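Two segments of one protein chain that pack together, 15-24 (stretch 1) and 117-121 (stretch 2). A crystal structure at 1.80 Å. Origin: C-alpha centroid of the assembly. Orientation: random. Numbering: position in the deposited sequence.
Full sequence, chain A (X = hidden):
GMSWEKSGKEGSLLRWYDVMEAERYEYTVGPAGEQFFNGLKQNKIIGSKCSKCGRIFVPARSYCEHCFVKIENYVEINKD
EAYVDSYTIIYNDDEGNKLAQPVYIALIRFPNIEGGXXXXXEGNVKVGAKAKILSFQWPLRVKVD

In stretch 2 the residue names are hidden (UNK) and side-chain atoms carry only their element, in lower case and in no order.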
# COMPACT_ATOMS: atom_id res chain seq x y z
N ARG A 15 -13.91 9.10 4.46
CA ARG A 15 -12.88 9.27 5.49
C ARG A 15 -11.63 8.48 5.11
O ARG A 15 -10.50 8.98 5.25
CB ARG A 15 -13.38 8.82 6.86
CG ARG A 15 -12.39 9.06 8.05
CD ARG A 15 -11.68 7.77 8.58
NE ARG A 15 -10.60 8.07 9.55
CZ ARG A 15 -9.50 7.33 9.72
NH1 ARG A 15 -9.30 6.23 9.00
NH2 ARG A 15 -8.56 7.70 10.61
N TRP A 16 -11.83 7.23 4.70
CA TRP A 16 -10.69 6.38 4.36
C TRP A 16 -10.01 6.93 3.09
O TRP A 16 -8.79 6.91 2.97
CB TRP A 16 -11.06 4.88 4.23
CG TRP A 16 -11.11 4.18 5.58
CD1 TRP A 16 -12.22 3.75 6.24
CD2 TRP A 16 -10.00 3.89 6.42
NE1 TRP A 16 -11.87 3.22 7.46
CE2 TRP A 16 -10.51 3.28 7.59
CE3 TRP A 16 -8.61 4.10 6.32
CZ2 TRP A 16 -9.68 2.86 8.63
CZ3 TRP A 16 -7.79 3.67 7.36
CH2 TRP A 16 -8.33 3.05 8.49
N TYR A 17 -10.80 7.42 2.15
CA TYR A 17 -10.21 8.06 0.96
C TYR A 17 -9.29 9.23 1.40
O TYR A 17 -8.17 9.37 0.93
CB TYR A 17 -11.29 8.53 0.01
CG TYR A 17 -10.75 9.28 -1.16
CD1 TYR A 17 -10.06 8.62 -2.18
CD2 TYR A 17 -10.88 10.66 -1.24
CE1 TYR A 17 -9.54 9.32 -3.26
CE2 TYR A 17 -10.37 11.36 -2.32
CZ TYR A 17 -9.71 10.68 -3.33
OH TYR A 17 -9.19 11.37 -4.39
N ASP A 18 -9.79 10.04 2.32
CA ASP A 18 -9.05 11.20 2.81
C ASP A 18 -7.72 10.83 3.44
O ASP A 18 -6.71 11.46 3.14
CB ASP A 18 -9.90 11.99 3.79
CG ASP A 18 -10.98 12.77 3.12
OD1 ASP A 18 -10.91 12.96 1.88
OD2 ASP A 18 -11.89 13.21 3.84
N VAL A 19 -7.72 9.82 4.29
CA VAL A 19 -6.52 9.33 4.94
C VAL A 19 -5.52 8.81 3.91
O VAL A 19 -4.33 9.16 3.96
CB VAL A 19 -6.85 8.20 5.96
CG1 VAL A 19 -5.55 7.44 6.37
CG2 VAL A 19 -7.59 8.76 7.16
N MSE A 20 -6.01 8.05 2.94
CA MSE A 20 -5.14 7.49 1.91
C MSE A 20 -4.57 8.59 1.01
O MSE A 20 -3.42 8.53 0.59
CB MSE A 20 -5.88 6.43 1.08
CG MSE A 20 -6.33 5.24 1.96
SE MSE A 20 -7.92 4.27 1.32
CE MSE A 20 -6.75 2.83 0.89
N GLU A 21 -5.38 9.60 0.72
CA GLU A 21 -4.88 10.74 -0.05
C GLU A 21 -3.82 11.56 0.72
O GLU A 21 -2.84 12.00 0.14
CB GLU A 21 -6.01 11.65 -0.50
CG GLU A 21 -6.73 11.15 -1.74
CD GLU A 21 -5.80 10.98 -2.95
OE1 GLU A 21 -5.27 12.00 -3.46
OE2 GLU A 21 -5.59 9.83 -3.38
N ALA A 22 -4.06 11.81 2.01
CA ALA A 22 -3.07 12.52 2.82
C ALA A 22 -1.72 11.82 2.74
O ALA A 22 -0.66 12.44 2.57
CB ALA A 22 -3.56 12.62 4.28
N GLU A 23 -1.76 10.49 2.83
CA GLU A 23 -0.55 9.69 2.79
C GLU A 23 0.18 9.72 1.46
O GLU A 23 1.42 9.71 1.43
CB GLU A 23 -0.85 8.27 3.25
CG GLU A 23 -1.18 8.31 4.78
CD GLU A 23 -1.54 6.97 5.38
OE1 GLU A 23 -1.43 5.92 4.69
OE2 GLU A 23 -1.91 7.01 6.58
N ARG A 24 -0.57 9.76 0.36
CA ARG A 24 0.05 9.88 -0.94
C ARG A 24 1.05 11.04 -0.96
O ARG A 24 2.19 10.88 -1.39
CB ARG A 24 -1.02 10.11 -2.01
CG ARG A 24 -0.51 10.63 -3.28
CD ARG A 24 -1.62 10.92 -4.21
NE ARG A 24 -1.13 11.51 -5.44
CZ ARG A 24 -1.91 11.97 -6.41
NH1 ARG A 24 -3.23 11.91 -6.28
NH2 ARG A 24 -1.36 12.49 -7.50
N UNK A 117 1.33 -1.32 2.18
CA UNK A 117 0.52 -0.44 1.40
C UNK A 117 -0.90 -0.50 1.94
O UNK A 117 -1.46 -1.60 2.05
c UNK A 117 0.56 -0.90 -0.06
c UNK A 117 1.92 -0.75 -0.71
c UNK A 117 2.36 0.68 -0.73
c UNK A 117 1.87 -1.35 -2.11
N UNK A 118 -1.45 0.66 2.30
CA UNK A 118 -2.86 0.77 2.68
C UNK A 118 -3.69 0.79 1.40
O UNK A 118 -3.55 1.72 0.60
c UNK A 118 -3.08 2.03 3.52
c UNK A 118 -4.34 3.56 4.99
c UNK A 118 -4.38 2.20 4.28
c UNK A 118 -4.62 1.05 5.26
N UNK A 119 -4.52 -0.23 1.23
CA UNK A 119 -5.21 -0.50 -0.02
C UNK A 119 -6.67 -0.77 0.21
O UNK A 119 -7.10 -1.15 1.30
c UNK A 119 -4.62 -1.77 -0.68
s UNK A 119 -2.89 -1.72 -1.10
N UNK A 120 -7.44 -0.60 -0.86
CA UNK A 120 -8.75 -1.20 -0.97
C UNK A 120 -8.63 -2.65 -1.41
O UNK A 120 -7.84 -2.96 -2.31
c UNK A 120 -9.75 3.25 -2.32
c UNK A 120 -9.88 0.94 -1.75
c UNK A 120 -9.55 -0.49 -2.06
c UNK A 120 -11.05 2.58 -0.41
c UNK A 120 -9.41 1.95 -2.56
o UNK A 120 -10.87 4.89 -1.08
c UNK A 120 -10.55 3.57 -1.26
c UNK A 120 -10.71 1.26 -0.67
N UNK A 121 -9.41 -3.52 -0.78
CA UNK A 121 -9.41 -4.95 -1.12
C UNK A 121 -10.84 -5.40 -1.33
O UNK A 121 -11.75 -4.89 -0.67
c UNK A 121 -8.72 -5.78 0.01

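Position 117 carries four side-chain carbons, forked at the second, and its CA-to-CB bond points away from the helix. Its nearest side-chain atom to stretch 1, CB of position 117, is 8.3 Å from M20 CE, and it is nonetheless buried, so it serves the other face of the strand. Four carbons with the fork at the second make it leucine, L117, with chi1 m and chi2 t.

Position 118 again has four carbons forked at the second, but here the CA-to-CB bond points toward the helix. One terminal methyl gathers most of the contacts: it packs on CG of M20, a selenomethionine, and also approaches a ring carbon of W16, a methyl of V19 and a carboxylate oxygen of E23. The composition again gives leucine, L118, in the t, p rotamer, and that methyl is CD2. L118 CD2 lies 4.0 Å from M20 CG, 4.2 Å from W16 CZ3, oblique to the indole, 4.3 Å from V19 CG1 and 3.8 Å from E23 OE1. The last is a van der Waals contact between a carboxylate oxygen and a methyl, which offers it no polar partner.

At position 119 the side chain is one carbon followed by one sulfur; its CA-to-CB bond points away from the helix, and the residue is buried. Its contribution to this contact is backbone: the carbonyl carbon C of 119 lies 3.7 Å from M20 CE. One carbon and a terminal sulfur identify cysteine, C119, chi1 m.

Position 120 shows one carbon leading to a six-carbon ring that bears one oxygen. Its CA-to-CB bond runs sideways, yet the end of the side chain comes nearer to the helix, where the ring meets M20 and its oxygen meets Y17. A hydroxylated six-membered ring on a single carbon is tyrosine, Y120, chi1 m. M20 covers one ring face: M20 SE is 3.8 Å from Y120 CZ, while M20 CE stands 4.2 Å from the centroid of the Y120 ring, almost on the ring normal, a well-centred though rather long CH-pi contact. Y120 OH lies 3.8 Å from Y17 CB, at the edge of the Y17 ring.

Position 121 has a single side-chain carbon; its CB is 8.9 Å from M20 CE, out of reach. One carbon means alanine, A121.

The contact is built without any hydrogen bond or salt bridge between the stretches. Helix and strand run roughly antiparallel, at 145°, with axes 9.7 Å apart at closest approach, and the strand's alternation sends L118 toward the helix while L117 and C119 turn away. On the helix, W16, M20 and E23 point toward the strand, spaced by four and then three residues, so about one turn separates each from the next. M20 is the centre of the contact: its CG packs on L118, its selenium and methyl cover Y120, and M20 CE also lies 3.4 Å from L118 O. The rule to carry away is economical: one long, unbranched side chain bridges an aliphatic residue and an aromatic face two positions apart on a strand.

Stretch 2 117-121: LLCYA
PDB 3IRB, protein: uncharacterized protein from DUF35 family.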